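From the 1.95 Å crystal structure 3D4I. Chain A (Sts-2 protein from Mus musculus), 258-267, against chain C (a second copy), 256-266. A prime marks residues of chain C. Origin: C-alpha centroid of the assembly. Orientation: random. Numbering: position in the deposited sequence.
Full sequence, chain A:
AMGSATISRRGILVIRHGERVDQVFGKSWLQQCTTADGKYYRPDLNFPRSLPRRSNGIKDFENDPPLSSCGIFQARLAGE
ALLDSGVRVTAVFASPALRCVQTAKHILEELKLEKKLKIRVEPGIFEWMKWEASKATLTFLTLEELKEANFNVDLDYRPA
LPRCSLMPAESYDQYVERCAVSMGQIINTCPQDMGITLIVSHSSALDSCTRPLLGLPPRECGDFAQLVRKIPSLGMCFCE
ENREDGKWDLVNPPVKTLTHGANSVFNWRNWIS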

# COMPACT_ATOMS: atom_id res chain seq x y z
N LEU A 258 10.43 -1.55 -3.82
CA LEU A 258 9.29 -1.87 -3.01
C LEU A 258 8.69 -3.16 -3.56
O LEU A 258 8.22 -3.19 -4.70
CB LEU A 258 8.25 -0.75 -3.05
CG LEU A 258 6.85 -1.14 -2.55
CD1 LEU A 258 6.83 -1.52 -1.08
CD2 LEU A 258 5.88 0.01 -2.88
N THR A 259 8.72 -4.21 -2.75
CA THR A 259 8.19 -5.52 -3.15
C THR A 259 7.06 -5.86 -2.17
O THR A 259 7.29 -5.87 -0.95
CB THR A 259 9.28 -6.62 -3.00
OG1 THR A 259 10.51 -6.20 -3.62
CG2 THR A 259 8.81 -7.95 -3.62
N HIS A 260 5.86 -6.12 -2.68
CA HIS A 260 4.77 -6.60 -1.81
C HIS A 260 3.86 -7.58 -2.54
O HIS A 260 3.95 -7.70 -3.76
CB HIS A 260 3.92 -5.45 -1.20
CG HIS A 260 3.20 -4.59 -2.20
ND1 HIS A 260 2.03 -4.98 -2.82
CD2 HIS A 260 3.47 -3.34 -2.67
CE1 HIS A 260 1.61 -4.02 -3.63
NE2 HIS A 260 2.48 -3.02 -3.57
N GLY A 261 3.01 -8.29 -1.81
CA GLY A 261 2.05 -9.23 -2.42
C GLY A 261 0.74 -8.59 -2.82
O GLY A 261 0.48 -7.41 -2.51
N ALA A 262 -0.07 -9.36 -3.54
CA ALA A 262 -1.42 -8.97 -3.91
C ALA A 262 -2.37 -9.13 -2.72
O ALA A 262 -1.99 -9.64 -1.65
CB ALA A 262 -1.93 -9.80 -5.16
N ASN A 263 -3.58 -8.64 -2.90
CA ASN A 263 -4.65 -8.94 -1.97
C ASN A 263 -5.86 -9.35 -2.79
O ASN A 263 -6.33 -8.58 -3.63
CB ASN A 263 -4.96 -7.74 -1.10
CG ASN A 263 -6.00 -8.04 -0.01
OD1 ASN A 263 -5.80 -7.73 1.14
ND2 ASN A 263 -7.11 -8.62 -0.40
N SER A 264 -6.36 -10.56 -2.56
CA SER A 264 -7.47 -11.08 -3.35
C SER A 264 -8.79 -10.46 -2.93
O SER A 264 -8.96 -10.07 -1.77
CB SER A 264 -7.61 -12.59 -3.15
OG SER A 264 -8.27 -12.80 -1.90
N VAL A 265 -9.74 -10.41 -3.88
CA VAL A 265 -11.13 -10.06 -3.58
C VAL A 265 -11.67 -11.13 -2.61
O VAL A 265 -11.25 -12.28 -2.67
CB VAL A 265 -11.99 -9.95 -4.89
CG1 VAL A 265 -12.17 -11.31 -5.59
CG2 VAL A 265 -13.34 -9.29 -4.62
N PHE A 266 -12.57 -10.73 -1.70
CA PHE A 266 -13.08 -11.64 -0.65
C PHE A 266 -14.46 -11.29 -0.09
O PHE A 266 -14.71 -10.17 0.36
CB PHE A 266 -12.09 -11.67 0.52
CG PHE A 266 -12.55 -12.47 1.71
CD1 PHE A 266 -12.55 -13.86 1.67
CD2 PHE A 266 -12.95 -11.84 2.88
CE1 PHE A 266 -12.96 -14.61 2.78
CE2 PHE A 266 -13.35 -12.57 3.99
CZ PHE A 266 -13.36 -13.95 3.94
N ASN A 267 -15.33 -12.30 -0.06
CA ASN A 267 -16.65 -12.17 0.52
C ASN A 267 -16.91 -13.47 1.28
O ASN A 267 -17.14 -14.51 0.66
CB ASN A 267 -17.67 -11.92 -0.60
CG ASN A 267 -19.14 -11.96 -0.13
OD1 ASN A 267 -19.44 -12.34 1.00
ND2 ASN A 267 -20.05 -11.57 -1.03
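Chain C 256-266: KTLTHGANSVF

The two copies meet through the same extended segment, chain C running roughly antiparallel to chain A, with end-to-end directions 152° apart. Neither segment forms a regular helix or strand, yet their backbones pair at two isolated antiparallel bridges, arranged about a centre near Ala262 and Ala262′, whose CA atoms lie 4.0 Å apart. Together they bury 731 Å².

Along chain A, Leu258 O accepts a hydrogen bond from Asn263′ ND2 (2.9 Å), and a water donates both to Leu258 O (2.9 Å) and to Ser264′ O (2.6 Å), joining two carbonyls that cannot bond directly. Thr259 follows opposite Asn263′, its CA 3.2 Å from Asn263′ O in a CA-H...O contact, while its OG1 lies 3.6 Å from Val265′ CA.

At His260 the backbone pairs in both directions: His260 N donates to Asn263′ O (3.0 Å), and His260 O accepts from Asn263′ N (2.9 Å). The imidazole ring, held by a bond from its ND1 to Gly261 O (2.9 Å), carries Asn263′ CB over one face, 3.8 Å from the ring centroid. Its CE1 approaches Gly261′ O at 3.2 Å, near the ring plane. The rings of His260 and His260′ are oblique, with centroids 5.7 Å apart and planes at 78°.

Beyond Gly261, the chains are close enough for Ala262 CB to lie 4.3 Å from Ala262′ CB and 3.3 Å from His260′ O. Asn263 then repeats the bridge in reverse: its N donates to His260′ O (2.8 Å), its O accepts from His260′ N (3.0 Å), and its CB covers the His260′ ring, 3.7 Å from the centroid.

Ser264 points away. Val265 CB rests 3.3 Å from Thr259′ OG1, and Phe266 N donates to Thr257′ OG1 (3.1 Å). Asn267 makes no contact with the chain C segment.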

# COMPACT_ATOMS: atom_id res chain seq x y z
N LYS C 256 -16.49 -2.23 2.19
CA LYS C 256 -16.18 -3.05 1.02
C LYS C 256 -14.92 -3.90 1.19
O LYS C 256 -14.13 -3.68 2.09
CB LYS C 256 -16.03 -2.14 -0.20
CG LYS C 256 -17.25 -1.29 -0.50
CD LYS C 256 -18.47 -2.17 -0.82
CE LYS C 256 -19.59 -1.39 -1.50
NZ LYS C 256 -20.03 -0.23 -0.66
N THR C 257 -14.75 -4.87 0.30
CA THR C 257 -13.53 -5.68 0.26
C THR C 257 -12.35 -4.84 -0.30
O THR C 257 -12.57 -3.74 -0.80
CB THR C 257 -13.78 -6.91 -0.64
OG1 THR C 257 -12.73 -7.88 -0.46
CG2 THR C 257 -13.88 -6.50 -2.09
N LEU C 258 -11.14 -5.37 -0.20
CA LEU C 258 -9.93 -4.71 -0.69
C LEU C 258 -9.20 -5.68 -1.60
O LEU C 258 -8.83 -6.78 -1.18
CB LEU C 258 -9.02 -4.30 0.47
CG LEU C 258 -7.58 -3.91 0.09
CD1 LEU C 258 -7.59 -2.67 -0.80
CD2 LEU C 258 -6.66 -3.75 1.29
N THR C 259 -9.03 -5.26 -2.85
CA THR C 259 -8.37 -6.04 -3.89
C THR C 259 -7.24 -5.17 -4.46
O THR C 259 -7.50 -4.06 -4.94
CB THR C 259 -9.37 -6.34 -5.05
OG1 THR C 259 -10.57 -6.94 -4.53
CG2 THR C 259 -8.75 -7.28 -6.08
N HIS C 260 -6.00 -5.66 -4.44
CA HIS C 260 -4.89 -4.93 -5.09
C HIS C 260 -3.86 -5.92 -5.61
O HIS C 260 -3.90 -7.11 -5.25
CB HIS C 260 -4.27 -3.83 -4.17
CG HIS C 260 -3.57 -4.36 -2.94
ND1 HIS C 260 -2.35 -4.99 -3.00
CD2 HIS C 260 -3.94 -4.36 -1.63
CE1 HIS C 260 -1.98 -5.33 -1.77
NE2 HIS C 260 -2.94 -4.97 -0.93
N GLY C 261 -2.97 -5.46 -6.48
CA GLY C 261 -2.03 -6.38 -7.08
C GLY C 261 -0.73 -6.37 -6.31
O GLY C 261 -0.56 -5.61 -5.33
N ALA C 262 0.18 -7.21 -6.75
CA ALA C 262 1.49 -7.31 -6.13
C ALA C 262 2.40 -6.26 -6.71
O ALA C 262 2.04 -5.55 -7.68
CB ALA C 262 2.08 -8.72 -6.35
N ASN C 263 3.59 -6.12 -6.12
CA ASN C 263 4.64 -5.33 -6.72
C ASN C 263 5.92 -6.16 -6.66
O ASN C 263 6.41 -6.51 -5.59
CB ASN C 263 4.83 -3.98 -6.01
CG ASN C 263 5.29 -2.88 -6.97
OD1 ASN C 263 4.71 -2.72 -8.03
ND2 ASN C 263 6.31 -2.13 -6.59
N SER C 264 6.44 -6.48 -7.84
CA SER C 264 7.55 -7.41 -7.98
C SER C 264 8.87 -6.75 -7.68
O SER C 264 9.03 -5.56 -7.89
CB SER C 264 7.60 -7.96 -9.40
OG SER C 264 6.55 -8.88 -9.63
N VAL C 265 9.83 -7.55 -7.21
CA VAL C 265 11.20 -7.09 -7.04
C VAL C 265 11.74 -6.59 -8.39
O VAL C 265 11.35 -7.07 -9.45
CB VAL C 265 12.13 -8.19 -6.45
CG1 VAL C 265 12.36 -9.33 -7.44
CG2 VAL C 265 13.47 -7.57 -6.03
N PHE C 266 12.63 -5.61 -8.32
CA PHE C 266 13.12 -4.95 -9.52
C PHE C 266 14.59 -4.58 -9.34
O PHE C 266 14.94 -3.86 -8.41
CB PHE C 266 12.27 -3.71 -9.78
CG PHE C 266 12.72 -2.89 -10.96
CD1 PHE C 266 12.78 -3.45 -12.24
CD2 PHE C 266 13.05 -1.55 -10.79
CE1 PHE C 266 13.19 -2.69 -13.33
CE2 PHE C 266 13.46 -0.77 -11.89
CZ PHE C 266 13.53 -1.34 -13.15
O HOH W 1 10.20 -3.56 -6.78